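Local coordinates for protein C2 toxin component I (Clostridium botulinum, PDB 2J3X) that is the enzymatic component of the binary C2 toxin, an ADP-ribosyltransferase that probably modifies actin inside the host cell, at residues L61-T66 with S353-S357; F113-D117 with E158-V162; D121-S125 with K206-L210; I296-D302 with R361-L367. The protein carries 2 engineered substitutions. Where two conformers were deposited one is given. Residue numbers count along the deposited sequence, not the author numbering.

Following the chain from the N terminus, the turn leading into helix 65-73 opens interaction 1, which closes only at 353-357, joining the two regions that carry ADP-ribosyltransferase sequence signatures. Interactions 2 and 3 lie entirely within that span. Their segments alternate: 113-117 and 121-125 come first, then 158-162 closes interaction 2 and 206-210 closes interaction 3, so that one long loop is tied to the starts of the neighbouring strands 162-168 and 206-216 in an eight-stranded sheet. In the later region, strand 295-301 opens interaction 4, which closes at 361-367 and crosses interaction 1; R300 touches both S353 and T354. The centres of interactions 1 and 2 are about 36 Å apart, on opposite sides of the chain's centre.

Interaction 1 of 4, residues L61-T66 with S353-S357. With GOL (glycerol), chain I; SO4 (sulfate ion), chain U.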
loop_
_atom_site.group_PDB
_atom_site.type_symbol
_atom_site.label_atom_id
_atom_site.label_comp_id
_atom_site.label_asym_id
_atom_site.label_seq_id
_atom_site.Cartn_x
_atom_site.Cartn_y
_atom_site.Cartn_z
ATOM N N LEU A 61 9.954 0.167 1.764
ATOM C CA LEU A 61 8.873 -0.080 2.747
ATOM C C LEU A 61 8.664 -1.599 2.949
ATOM O O LEU A 61 8.040 -2.050 3.920
ATOM C CB LEU A 61 7.552 0.515 2.226
ATOM C CG LEU A 61 7.605 2.008 1.848
ATOM C CD1 LEU A 61 6.132 2.344 1.322
ATOM C CD2 LEU A 61 7.929 2.792 3.060
ATOM N N PHE A 62 9.125 -2.389 1.944
ATOM C CA PHE A 62 8.890 -3.846 1.879
ATOM C C PHE A 62 10.229 -4.599 1.813
ATOM O O PHE A 62 10.353 -5.616 1.129
ATOM C CB PHE A 62 7.991 -4.190 0.674
ATOM C CG PHE A 62 6.657 -3.456 0.733
ATOM C CD1 PHE A 62 5.700 -3.767 1.723
ATOM C CD2 PHE A 62 6.454 -2.345 -0.114
ATOM C CE1 PHE A 62 4.461 -2.978 1.789
ATOM C CE2 PHE A 62 5.269 -1.575 -0.015
ATOM C CZ PHE A 62 4.303 -1.907 0.911
ATOM N N SER A 63 11.230 -4.027 2.502
ATOM C CA SER A 63 12.517 -4.664 2.712
ATOM C C SER A 63 12.763 -4.711 4.212
ATOM O O SER A 63 12.260 -3.854 4.976
ATOM C CB SER A 63 13.610 -3.853 2.025
ATOM O OG SER A 63 13.355 -3.731 0.618
ATOM N N SER A 64 13.507 -5.721 4.675
ATOM C CA SER A 64 13.722 -5.881 6.128
ATOM C C SER A 64 14.531 -4.694 6.740
ATOM O O SER A 64 15.375 -4.090 6.058
ATOM C CB SER A 64 14.474 -7.181 6.471
ATOM O OG SER A 64 15.837 -7.052 6.089
ATOM N N LEU A 65 14.340 -4.446 8.044
ATOM C CA LEU A 65 15.140 -3.423 8.758
ATOM C C LEU A 65 16.640 -3.794 8.686
ATOM O O LEU A 65 17.489 -2.908 8.558
ATOM C CB LEU A 65 14.629 -3.212 10.219
ATOM C CG LEU A 65 13.099 -2.900 10.182
ATOM C CD1 LEU A 65 12.439 -2.937 11.582
ATOM C CD2 LEU A 65 12.811 -1.584 9.554
ATOM N N THR A 66 16.959 -5.088 8.721
ATOM C CA THR A 66 18.347 -5.538 8.468
ATOM C C THR A 66 18.898 -5.050 7.133
ATOM O O THR A 66 20.012 -4.515 7.064
ATOM C CB THR A 66 18.428 -7.071 8.532
ATOM O OG1 THR A 66 18.062 -7.475 9.841
ATOM C CG2 THR A 66 19.869 -7.541 8.288
ATOM N N SER A 353 6.008 -5.335 7.863
ATOM C CA SER A 353 5.853 -5.902 6.514
ATOM C C SER A 353 6.888 -6.973 6.199
ATOM O O SER A 353 6.604 -7.855 5.362
ATOM C CB SER A 353 5.923 -4.868 5.388
ATOM O OG SER A 353 7.242 -4.369 5.243
ATOM N N THR A 354 8.088 -6.882 6.788
ATOM C CA THR A 354 9.198 -7.706 6.277
ATOM C C THR A 354 10.109 -8.229 7.392
ATOM O O THR A 354 11.287 -7.889 7.459
ATOM C CB THR A 354 10.022 -6.915 5.251
ATOM O OG1 THR A 354 9.114 -6.315 4.305
ATOM C CG2 THR A 354 10.975 -7.917 4.448
ATOM N N PRO A 355 9.578 -9.097 8.253
ATOM C CA PRO A 355 10.475 -9.695 9.236
ATOM C C PRO A 355 11.550 -10.483 8.453
ATOM O O PRO A 355 11.221 -11.103 7.451
ATOM C CB PRO A 355 9.559 -10.656 9.989
ATOM C CG PRO A 355 8.185 -10.206 9.723
ATOM C CD PRO A 355 8.199 -9.615 8.336
ATOM N N SER A 356 12.829 -10.428 8.881
ATOM C CA SER A 356 13.912 -11.053 8.130
ATOM C C SER A 356 13.646 -12.480 7.718
ATOM O O SER A 356 13.991 -12.925 6.584
ATOM C CB SER A 356 15.194 -11.028 9.005
ATOM O OG SER A 356 15.821 -9.809 8.730
ATOM N N SER A 357 13.062 -13.240 8.625
ATOM C CA SER A 357 12.885 -14.662 8.334
ATOM C C SER A 357 11.855 -14.905 7.209
ATOM O O SER A 357 11.840 -15.963 6.575
ATOM C CB SER A 357 12.565 -15.412 9.600
ATOM O OG SER A 357 11.226 -15.215 9.863
HETATM C C1 GOL I . 13.945 -8.234 10.868
HETATM O O1 GOL I . 15.061 -7.322 10.684
HETATM C C2 GOL I . 13.576 -8.603 12.287
HETATM O O2 GOL I . 12.355 -8.085 12.583
HETATM C C3 GOL I . 13.162 -10.008 12.309
HETATM O O3 GOL I . 11.772 -9.919 12.370
HETATM S S SO4 U . 20.154 -6.432 12.482
HETATM O O1 SO4 U . 21.171 -6.036 11.504
HETATM O O2 SO4 U . 19.241 -5.343 12.900
HETATM O O3 SO4 U . 19.354 -7.513 11.884
HETATM O O4 SO4 U . 20.810 -6.954 13.689
HETATM O O HOH W 1 12.293 -6.173 9.391
#
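L61 contributes its backbone: its O accepts a 2.8 Å hydrogen bond from S353 OG, while its side chain packs on F144 and Y222. A serine suits the opposing place because its hydroxyl can give one hydrogen bond and take another, and S353 OG receives T354 OG1 at 2.9 Å. F62 follows: its ring packs against S353, F62 CD1 lying 3.8 Å from S353 CB, and meets F144 edge-to-face. The F62 carbonyl carbon C lies 3.2 Å from T354 OG1, whose hydroxyl is also bonded to R300 of strand 295-301. S63 points away, its OG bonded to D59 and I409. At S64 the backbones come closest, CA to CA 4.9 Å from T354; the T354 methyl CG2 packs 3.4 Å from S64 N, and S64 CA makes a CH...O contact of 3.4 Å with T354 O. S64 is the N-cap of helix 65-73, its OG bonded to A67 N, so the contact seats the start of a helix of the N-terminal region on the loop between strands 347-350 and 363-369 of the C-terminal one. One water bridges L65 N (3.0 Å) and T354 O (2.8 Å). At the exposed end, T66 OG1 receives glycerol O1 at 3.1 Å and gives a very short 2.4 Å bond to sulfate O3, both probably from the crystallisation liquor; glycerol O1 reaches S356 OG weakly at 3.3 Å.

Interaction 2 of 4, residues F113-D117 with E158-V162; sequences FSIRD and ESVPV. With SO4 (sulfate ion), chain O.
Two irregular segments meet here, with I115 CA 6.5 Å from P161 CA; phi/psi are about -109/-47° at I115, -90/92° at R116 and -83/5° at P161, before V162 enters strand 162-168. R116 extends its side chain (m, t, t) and brings its guanidinium edge to E158: NH1 to E158 O is 2.9 Å and NH2 to E158 O is 3.1 Å, bifurcated on one acceptor. R116 NE is satisfied by D207 O, Y208 makes a cation-pi contact, and P161 CB lies over one guanidinium face, 3.8 Å from R116 NE. Arginine suits this place because its several N-H groups can join carbonyls from a loop (E158) and a strand (D207), tying the loop before helix 126-136 to strands 162-168 and 206-216. A water accepts from R116 NH1 (2.9 Å) and donates to S159 O (3.2 Å) and to sulfate O1 (2.8 Å). The sulfate, probably from the crystallisation liquor, takes I115 N at 2.7 Å through O2 and R116 N at 2.6 Å through O3. S114 OG donates to D117 OD1 at 2.7 Å, and E158 OE1 pairs with K206. Apolar packing completes the contact: I115 (m, m) sets CG2 3.7 Å from P161 CB and CG1 4.5 Å from V162 CG1.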
loop_
_atom_site.group_PDB
_atom_site.type_symbol
_atom_site.label_atom_id
_atom_site.label_comp_id
_atom_site.label_asym_id
_atom_site.label_seq_id
_atom_site.Cartn_x
_atom_site.Cartn_y
_atom_site.Cartn_z
ATOM N N PHE A 113 -8.818 -3.837 -16.874
ATOM C CA PHE A 113 -9.664 -3.941 -18.080
ATOM C C PHE A 113 -9.594 -2.620 -18.810
ATOM O O PHE A 113 -9.168 -1.611 -18.243
ATOM C CB PHE A 113 -11.130 -4.270 -17.749
ATOM C CG PHE A 113 -11.730 -3.368 -16.697
ATOM C CD1 PHE A 113 -12.344 -2.169 -17.030
ATOM C CD2 PHE A 113 -11.671 -3.741 -15.360
ATOM C CE1 PHE A 113 -12.878 -1.362 -16.009
ATOM C CE2 PHE A 113 -12.207 -2.942 -14.364
ATOM C CZ PHE A 113 -12.830 -1.775 -14.684
ATOM N N SER A 114 -10.044 -2.609 -20.060
ATOM C CA SER A 114 -9.864 -1.423 -20.897
ATOM C C SER A 114 -10.989 -0.425 -20.645
ATOM O O SER A 114 -12.104 -0.786 -20.212
ATOM C CB SER A 114 -9.883 -1.800 -22.390
ATOM O OG SER A 114 -11.027 -2.608 -22.643
ATOM N N ILE A 115 -10.654 0.844 -20.883
ATOM C CA ILE A 115 -11.560 1.918 -20.543
ATOM C C ILE A 115 -12.178 2.566 -21.795
ATOM O O ILE A 115 -13.405 2.762 -21.855
ATOM C CB ILE A 115 -10.779 2.979 -19.705
ATOM C CG1 ILE A 115 -10.360 2.429 -18.334
ATOM C CG2 ILE A 115 -11.592 4.262 -19.625
ATOM C CD1 ILE A 115 -11.472 1.930 -17.567
ATOM N N ARG A 116 -11.346 2.865 -22.782
ATOM C CA ARG A 116 -11.853 3.436 -24.049
ATOM C C ARG A 116 -12.174 2.267 -24.974
ATOM O O ARG A 116 -11.312 1.849 -25.744
ATOM C CB ARG A 116 -10.803 4.307 -24.663
ATOM C CG ARG A 116 -10.558 5.625 -23.842
ATOM C CD ARG A 116 -9.358 6.335 -24.406
ATOM N NE ARG A 116 -9.162 7.667 -23.791
ATOM C CZ ARG A 116 -7.983 8.260 -23.680
ATOM N NH1 ARG A 116 -6.864 7.627 -24.100
ATOM N NH2 ARG A 116 -7.893 9.478 -23.122
ATOM N N ASP A 117 -13.413 1.802 -24.931
ATOM C CA ASP A 117 -13.781 0.521 -25.619
ATOM C C ASP A 117 -14.468 0.702 -26.953
ATOM O O ASP A 117 -14.724 -0.294 -27.672
ATOM C CB ASP A 117 -14.784 -0.306 -24.834
ATOM C CG ASP A 117 -14.223 -0.932 -23.606
ATOM O OD1 ASP A 117 -13.012 -0.863 -23.393
ATOM O OD2 ASP A 117 -15.031 -1.575 -22.876
ATOM N N GLU A 158 -2.425 12.026 -22.293
ATOM C CA GLU A 158 -3.599 11.726 -23.117
ATOM C C GLU A 158 -3.770 10.218 -23.319
ATOM O O GLU A 158 -4.883 9.734 -23.568
ATOM C CB GLU A 158 -3.514 12.420 -24.487
ATOM C CG GLU A 158 -2.458 11.856 -25.460
ATOM C CD GLU A 158 -2.429 12.580 -26.810
ATOM O OE1 GLU A 158 -3.029 13.665 -26.919
ATOM O OE2 GLU A 158 -1.792 12.073 -27.767
ATOM N N SER A 159 -2.671 9.477 -23.182
ATOM C CA SER A 159 -2.760 8.035 -23.390
ATOM C C SER A 159 -3.363 7.282 -22.189
ATOM O O SER A 159 -3.638 6.079 -22.310
ATOM C CB SER A 159 -1.392 7.449 -23.755
ATOM O OG SER A 159 -0.566 7.352 -22.574
ATOM N N VAL A 160 -3.512 7.960 -21.035
ATOM C CA VAL A 160 -3.981 7.327 -19.783
ATOM C C VAL A 160 -5.448 7.766 -19.653
ATOM O O VAL A 160 -5.711 8.959 -19.597
ATOM C CB VAL A 160 -3.148 7.795 -18.584
ATOM C CG1 VAL A 160 -3.736 7.249 -17.248
ATOM C CG2 VAL A 160 -1.634 7.342 -18.740
ATOM N N PRO A 161 -6.404 6.817 -19.724
ATOM C CA PRO A 161 -7.818 7.149 -19.880
ATOM C C PRO A 161 -8.559 7.512 -18.585
ATOM O O PRO A 161 -9.757 7.679 -18.625
ATOM C CB PRO A 161 -8.398 5.881 -20.501
ATOM C CG PRO A 161 -7.556 4.785 -19.872
ATOM C CD PRO A 161 -6.167 5.343 -19.894
ATOM N N VAL A 162 -7.838 7.595 -17.469
ATOM C CA VAL A 162 -8.431 8.123 -16.215
ATOM C C VAL A 162 -7.645 9.322 -15.726
ATOM O O VAL A 162 -6.412 9.432 -15.949
ATOM C CB VAL A 162 -8.505 7.046 -15.087
ATOM C CG1 VAL A 162 -9.231 5.808 -15.650
ATOM C CG2 VAL A 162 -7.104 6.740 -14.549
HETATM S S SO4 O . -7.713 1.579 -22.697
HETATM O O1 SO4 O . -6.507 2.363 -22.800
HETATM O O2 SO4 O . -7.999 1.379 -21.272
HETATM O O3 SO4 O . -8.863 2.208 -23.331
HETATM O O4 SO4 O . -7.569 0.239 -23.354
HETATM O O HOH W 2 -6.132 4.839 -23.950
#

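Interaction 3 of 4, residues D121-S125 with K206-L210; sequences DRDIS and KDYIL. Unlike the reference sequence in segment 121-125: D121 (reference Asn).
Strand 206-210 is extended, and a non-regular segment, 121-125, runs beside it with D123 CA 5.9 Å from D207 CA and no direct hydrogen bond between the two. K206 directs its ammonium elsewhere, into a salt bridge with E158. At D207 the contact begins: its N donates to a water (2.9 Å) that itself donates to R122 O (2.7 Å), so a single water stands in for a backbone pairing. D207 CB points at the other segment and approaches R122 O at 3.6 Å. D207 OD2 and D123 OD1 lie 3.9 Å apart, like charges that would repel if both were ionised; at the pH 3.0 of this structure some protonation is plausible. R122 and D123 (psi about -31° and 164°) both face V118, forming a classic beta bulge, and past it I124 (m, t) packs its side chain against the strand, joining the loop before helix 126-136 to strand 206-216. Y208 points away, its ring making a cation-pi contact with R116 and packing on I163 of strand 162-168, yet its carbonyl carbon C is 3.5 Å from I124 CD1. I209 follows, with N 3.7 Å and CG1 4.1 Å from that same CD1; its branched aliphatic chain also meets L129 and V132 of the helix. I124 N is buried without a hydrogen-bond partner, while L210 continues the strand through backbone bonds with I199.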
loop_
_atom_site.group_PDB
_atom_site.type_symbol
_atom_site.label_atom_id
_atom_site.label_comp_id
_atom_site.label_asym_id
_atom_site.label_seq_id
_atom_site.Cartn_x
_atom_site.Cartn_y
_atom_site.Cartn_z
ATOM N N ASP A 121 -11.505 2.828 -30.079
ATOM C CA ASP A 121 -10.854 2.917 -28.801
ATOM C C ASP A 121 -10.557 4.379 -28.392
ATOM O O ASP A 121 -9.544 4.727 -27.812
ATOM C CB ASP A 121 -9.684 1.971 -28.825
ATOM C CG ASP A 121 -10.156 0.500 -28.959
ATOM O OD1 ASP A 121 -11.386 0.212 -29.028
ATOM O OD2 ASP A 121 -9.315 -0.366 -28.998
ATOM N N ARG A 122 -11.539 5.217 -28.695
ATOM C CA ARG A 122 -11.491 6.638 -28.349
ATOM C C ARG A 122 -12.555 6.990 -27.323
ATOM O O ARG A 122 -12.345 7.891 -26.484
ATOM C CB ARG A 122 -11.676 7.490 -29.605
ATOM C CG ARG A 122 -10.377 7.636 -30.413
ATOM C CD ARG A 122 -10.632 8.301 -31.745
ATOM N NE ARG A 122 -11.533 7.543 -32.604
ATOM C CZ ARG A 122 -11.962 7.943 -33.803
ATOM N NH1 ARG A 122 -11.581 9.118 -34.301
ATOM N NH2 ARG A 122 -12.808 7.186 -34.492
ATOM N N ASP A 123 -13.680 6.292 -27.348
ATOM C CA ASP A 123 -14.769 6.687 -26.481
ATOM C C ASP A 123 -15.015 5.698 -25.381
ATOM O O ASP A 123 -14.597 4.542 -25.450
ATOM C CB ASP A 123 -16.069 6.894 -27.273
ATOM C CG ASP A 123 -15.954 8.022 -28.311
ATOM O OD1 ASP A 123 -14.971 8.786 -28.314
ATOM O OD2 ASP A 123 -16.879 8.089 -29.151
ATOM N N ILE A 124 -15.756 6.139 -24.375
ATOM C CA ILE A 124 -15.982 5.333 -23.187
ATOM C C ILE A 124 -17.467 5.094 -23.033
ATOM O O ILE A 124 -18.261 6.044 -23.081
ATOM C CB ILE A 124 -15.437 6.063 -21.930
ATOM C CG1 ILE A 124 -13.937 6.301 -22.117
ATOM C CG2 ILE A 124 -15.675 5.257 -20.643
ATOM C CD1 ILE A 124 -13.287 7.332 -21.089
ATOM N N SER A 125 -17.857 3.826 -22.892
ATOM C CA SER A 125 -19.245 3.448 -22.760
ATOM C C SER A 125 -19.710 3.756 -21.328
ATOM O O SER A 125 -18.943 3.651 -20.372
ATOM C CB SER A 125 -19.390 1.937 -23.010
ATOM O OG SER A 125 -20.736 1.528 -22.802
ATOM N N LYS A 206 -10.438 14.563 -26.368
ATOM C CA LYS A 206 -10.201 13.174 -25.920
ATOM C C LYS A 206 -11.096 12.814 -24.727
ATOM O O LYS A 206 -11.372 13.678 -23.921
ATOM C CB LYS A 206 -8.713 12.997 -25.590
ATOM C CG LYS A 206 -7.806 13.293 -26.817
ATOM C CD LYS A 206 -6.592 12.365 -26.824
ATOM C CE LYS A 206 -5.905 12.348 -28.182
ATOM N NZ LYS A 206 -5.366 13.720 -28.504
ATOM N N ASP A 207 -11.532 11.547 -24.599
ATOM C CA ASP A 207 -12.382 11.112 -23.472
ATOM C C ASP A 207 -11.663 10.402 -22.328
ATOM O O ASP A 207 -10.711 9.617 -22.561
ATOM C CB ASP A 207 -13.488 10.208 -23.943
ATOM C CG ASP A 207 -14.483 10.969 -24.823
ATOM O OD1 ASP A 207 -14.095 11.987 -25.420
ATOM O OD2 ASP A 207 -15.627 10.562 -24.900
ATOM N N TYR A 208 -12.139 10.696 -21.110
ATOM C CA TYR A 208 -11.488 10.220 -19.877
ATOM C C TYR A 208 -12.545 9.918 -18.859
ATOM O O TYR A 208 -13.626 10.538 -18.826
ATOM C CB TYR A 208 -10.585 11.317 -19.260
ATOM C CG TYR A 208 -9.508 11.805 -20.149
ATOM C CD1 TYR A 208 -9.732 12.853 -21.057
ATOM C CD2 TYR A 208 -8.200 11.262 -20.056
ATOM C CE1 TYR A 208 -8.664 13.325 -21.884
ATOM C CE2 TYR A 208 -7.150 11.746 -20.864
ATOM C CZ TYR A 208 -7.390 12.748 -21.772
ATOM O OH TYR A 208 -6.364 13.253 -22.580
ATOM N N ILE A 209 -12.258 8.972 -17.979
ATOM C CA ILE A 209 -13.033 8.925 -16.744
ATOM C C ILE A 209 -12.333 9.883 -15.750
ATOM O O ILE A 209 -11.155 9.698 -15.404
ATOM C CB ILE A 209 -13.112 7.507 -16.159
ATOM C CG1 ILE A 209 -13.987 6.619 -17.085
ATOM C CG2 ILE A 209 -13.786 7.542 -14.731
ATOM C CD1 ILE A 209 -14.078 5.132 -16.627
ATOM N N LEU A 210 -13.075 10.914 -15.309
ATOM C CA LEU A 210 -12.564 11.900 -14.341
ATOM C C LEU A 210 -13.075 11.436 -12.991
ATOM O O LEU A 210 -14.283 11.345 -12.746
ATOM C CB LEU A 210 -13.104 13.296 -14.671
ATOM C CG LEU A 210 -12.751 14.408 -13.671
ATOM C CD1 LEU A 210 -11.204 14.658 -13.622
ATOM C CD2 LEU A 210 -13.550 15.682 -14.121
HETATM O O HOH W 3 -10.466 9.866 -26.739
#

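Interaction 4 of 4, residues I296-D302 with R361-L367. Engineered in segment 361-367: R361 (natural residue Ser).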
loop_
_atom_site.group_PDB
_atom_site.type_symbol
_atom_site.label_atom_id
_atom_site.label_comp_id
_atom_site.label_asym_id
_atom_site.label_seq_id
_atom_site.Cartn_x
_atom_site.Cartn_y
_atom_site.Cartn_z
ATOM N N ILE A 296 -3.498 -1.675 8.635
ATOM C CA ILE A 296 -2.861 -2.643 7.742
ATOM C C ILE A 296 -1.974 -3.608 8.564
ATOM O O ILE A 296 -1.121 -3.178 9.334
ATOM C CB ILE A 296 -2.021 -1.900 6.677
ATOM C CG1 ILE A 296 -2.965 -1.064 5.746
ATOM C CG2 ILE A 296 -1.098 -2.876 5.903
ATOM C CD1 ILE A 296 -3.890 -1.977 4.835
ATOM N N ALA A 297 -2.150 -4.916 8.337
ATOM C CA ALA A 297 -1.175 -5.869 8.807
ATOM C C ALA A 297 -0.697 -6.730 7.596
ATOM O O ALA A 297 -1.294 -6.695 6.526
ATOM C CB ALA A 297 -1.790 -6.763 9.840
ATOM N N TYR A 298 0.395 -7.457 7.780
ATOM C CA TYR A 298 1.073 -8.114 6.634
ATOM C C TYR A 298 1.191 -9.605 6.845
ATOM O O TYR A 298 1.375 -10.087 7.971
ATOM C CB TYR A 298 2.493 -7.531 6.505
ATOM C CG TYR A 298 2.449 -6.135 5.979
ATOM C CD1 TYR A 298 2.294 -5.897 4.603
ATOM C CD2 TYR A 298 2.493 -5.027 6.891
ATOM C CE1 TYR A 298 2.232 -4.579 4.085
ATOM C CE2 TYR A 298 2.426 -3.688 6.416
ATOM C CZ TYR A 298 2.280 -3.487 5.006
ATOM O OH TYR A 298 2.210 -2.231 4.466
ATOM N N ARG A 299 1.124 -10.353 5.745
ATOM C CA ARG A 299 1.397 -11.790 5.814
ATOM C C ARG A 299 2.065 -12.192 4.490
ATOM O O ARG A 299 1.438 -12.085 3.428
ATOM C CB ARG A 299 0.101 -12.518 5.948
ATOM C CG ARG A 299 0.260 -14.066 6.123
ATOM C CD ARG A 299 -1.111 -14.665 6.383
ATOM N NE ARG A 299 -1.077 -16.132 6.175
ATOM C CZ ARG A 299 -0.515 -17.002 6.999
ATOM N NH1 ARG A 299 0.064 -16.594 8.130
ATOM N NH2 ARG A 299 -0.527 -18.304 6.689
ATOM N N ARG A 300 3.328 -12.619 4.593
ATOM C CA ARG A 300 4.103 -12.988 3.412
ATOM C C ARG A 300 4.004 -14.505 3.233
ATOM O O ARG A 300 4.142 -15.241 4.220
ATOM C CB ARG A 300 5.562 -12.615 3.618
ATOM C CG ARG A 300 5.855 -11.091 3.384
ATOM C CD ARG A 300 7.301 -10.776 3.812
ATOM N NE ARG A 300 7.723 -9.442 3.383
ATOM C CZ ARG A 300 8.332 -9.183 2.227
ATOM N NH1 ARG A 300 8.569 -10.151 1.290
ATOM N NH2 ARG A 300 8.628 -7.949 1.950
ATOM N N VAL A 301 3.773 -14.940 1.990
ATOM C CA VAL A 301 3.595 -16.365 1.662
ATOM C C VAL A 301 4.372 -16.675 0.410
ATOM O O VAL A 301 4.793 -15.761 -0.325
ATOM C CB VAL A 301 2.143 -16.773 1.485
ATOM C CG1 VAL A 301 1.335 -16.511 2.776
ATOM C CG2 VAL A 301 1.528 -15.995 0.300
ATOM N N ASP A 302 4.568 -17.969 0.145
ATOM C CA ASP A 302 5.241 -18.330 -1.092
ATOM C C ASP A 302 4.143 -18.679 -2.143
ATOM O O ASP A 302 3.003 -18.224 -2.025
ATOM C CB ASP A 302 6.225 -19.481 -0.823
ATOM C CG ASP A 302 5.518 -20.764 -0.370
ATOM O OD1 ASP A 302 4.272 -20.903 -0.466
ATOM O OD2 ASP A 302 6.217 -21.698 0.097
ATOM N N ARG A 361 10.038 -14.458 0.820
ATOM C CA ARG A 361 8.719 -14.862 0.322
ATOM C C ARG A 361 8.175 -13.723 -0.540
ATOM O O ARG A 361 8.120 -12.573 -0.072
ATOM C CB ARG A 361 7.788 -15.127 1.491
ATOM C CG ARG A 361 8.296 -16.320 2.348
ATOM C CD ARG A 361 7.218 -16.641 3.305
ATOM N NE ARG A 361 7.567 -17.734 4.205
ATOM C CZ ARG A 361 6.751 -18.168 5.162
ATOM N NH1 ARG A 361 5.564 -17.594 5.319
ATOM N NH2 ARG A 361 7.135 -19.158 5.967
ATOM N N ARG A 362 7.793 -14.038 -1.784
ATOM C CA ARG A 362 7.497 -12.998 -2.820
ATOM C C ARG A 362 6.075 -12.441 -2.745
ATOM O O ARG A 362 5.769 -11.427 -3.395
ATOM C CB ARG A 362 7.708 -13.642 -4.221
ATOM C CG ARG A 362 9.163 -14.042 -4.454
ATOM C CD ARG A 362 9.240 -14.917 -5.710
ATOM N NE ARG A 362 10.647 -15.224 -6.042
ATOM C CZ ARG A 362 11.365 -16.195 -5.486
ATOM N NH1 ARG A 362 10.871 -16.981 -4.552
ATOM N NH2 ARG A 362 12.597 -16.382 -5.895
ATOM N N PHE A 363 5.187 -13.122 -2.023
ATOM C CA PHE A 363 3.757 -12.743 -2.101
ATOM C C PHE A 363 3.374 -12.058 -0.779
ATOM O O PHE A 363 3.190 -12.711 0.241
ATOM C CB PHE A 363 2.873 -13.960 -2.432
ATOM C CG PHE A 363 3.261 -14.621 -3.745
ATOM C CD1 PHE A 363 4.263 -15.616 -3.777
ATOM C CD2 PHE A 363 2.668 -14.228 -4.930
ATOM C CE1 PHE A 363 4.660 -16.226 -4.981
ATOM C CE2 PHE A 363 3.046 -14.833 -6.185
ATOM C CZ PHE A 363 4.063 -15.863 -6.202
ATOM N N ILE A 364 3.303 -10.724 -0.817
ATOM C CA ILE A 364 3.162 -9.959 0.422
ATOM C C ILE A 364 1.700 -9.542 0.543
ATOM O O ILE A 364 1.288 -8.637 -0.137
ATOM C CB ILE A 364 4.017 -8.690 0.363
ATOM C CG1 ILE A 364 5.497 -8.976 0.025
ATOM C CG2 ILE A 364 3.831 -7.858 1.676
ATOM C CD1 ILE A 364 6.219 -7.777 -0.691
ATOM N N PHE A 365 0.937 -10.188 1.416
ATOM C CA PHE A 365 -0.441 -9.766 1.650
ATOM C C PHE A 365 -0.428 -8.542 2.527
ATOM O O PHE A 365 0.143 -8.573 3.619
ATOM C CB PHE A 365 -1.307 -10.812 2.284
ATOM C CG PHE A 365 -1.806 -11.833 1.285
ATOM C CD1 PHE A 365 -2.933 -11.586 0.523
ATOM C CD2 PHE A 365 -1.091 -13.006 1.088
ATOM C CE1 PHE A 365 -3.410 -12.551 -0.407
ATOM C CE2 PHE A 365 -1.563 -13.969 0.150
ATOM C CZ PHE A 365 -2.720 -13.712 -0.592
ATOM N N ARG A 366 -0.993 -7.462 1.976
ATOM C CA ARG A 366 -1.125 -6.181 2.702
ATOM C C ARG A 366 -2.621 -6.160 3.065
ATOM O O ARG A 366 -3.473 -5.753 2.283
ATOM C CB ARG A 366 -0.648 -5.035 1.761
ATOM C CG ARG A 366 -0.833 -3.629 2.460
ATOM C CD ARG A 366 -0.113 -2.555 1.702
ATOM N NE ARG A 366 -0.362 -1.256 2.349
ATOM C CZ ARG A 366 -1.214 -0.325 1.889
ATOM N NH1 ARG A 366 -1.875 -0.528 0.744
ATOM N NH2 ARG A 366 -1.365 0.841 2.589
ATOM N N LEU A 367 -2.945 -6.657 4.259
ATOM C CA LEU A 367 -4.327 -6.974 4.624
ATOM C C LEU A 367 -4.923 -5.780 5.350
ATOM O O LEU A 367 -4.364 -5.343 6.342
ATOM C CB LEU A 367 -4.378 -8.171 5.621
ATOM C CG LEU A 367 -3.763 -9.427 4.980
ATOM C CD1 LEU A 367 -3.662 -10.534 6.015
ATOM C CD2 LEU A 367 -4.622 -9.853 3.773
#
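Backbone hydrogen bonds dominate this antiparallel pairing, whose short strand axes come within 4.5 Å at 159°. The hydrogen-bonded pairs are A297 with L367, R299 with F365 and V301 with F363, with N...O distances such as 2.8 Å for L367 N to A297 O and 2.9 Å for V301 N to F363 O. Y298 with R366 and R300 with I364 are the non-hydrogen-bonded pairs between them; CA-H...O contacts add to the seam, as from Y298 CA to F365 O at 3.2 Å.

Apolar packing follows the alternation of faces. V301 CG2 touches F363 CB and F365 CE2, each at 3.7 Å, on one face; on the other, Y298 CD1 meets I364 CG2 at 3.8 Å. Long, flexible R300 and R366 add side-chain bonds. R300 NH1 lies 3.5 Å from I364 CG1, which sits over its guanidinium, and gives a weak 2.8 Å bond to R361 O; R300 NE bonds S353 O and NH2 bonds T354 OG1, linking to interaction 1. R366 NE binds Y298 OH weakly at 3.5 Å; that hydroxyl is bonded mainly to D220, which also salt-bridges R366, as does D422. R361, engineered (Ser in nature), donates from NH1 to R300 O at 3.0 Å.

R299, bonded to S348 and glycerol, holds a place consistent with the conserved first-strand arginine of arginine-specific ADP-ribosyltransferases. Strand 295-301 is outermost in its sheet, and strand 363-369 lies between it and strand 414-426.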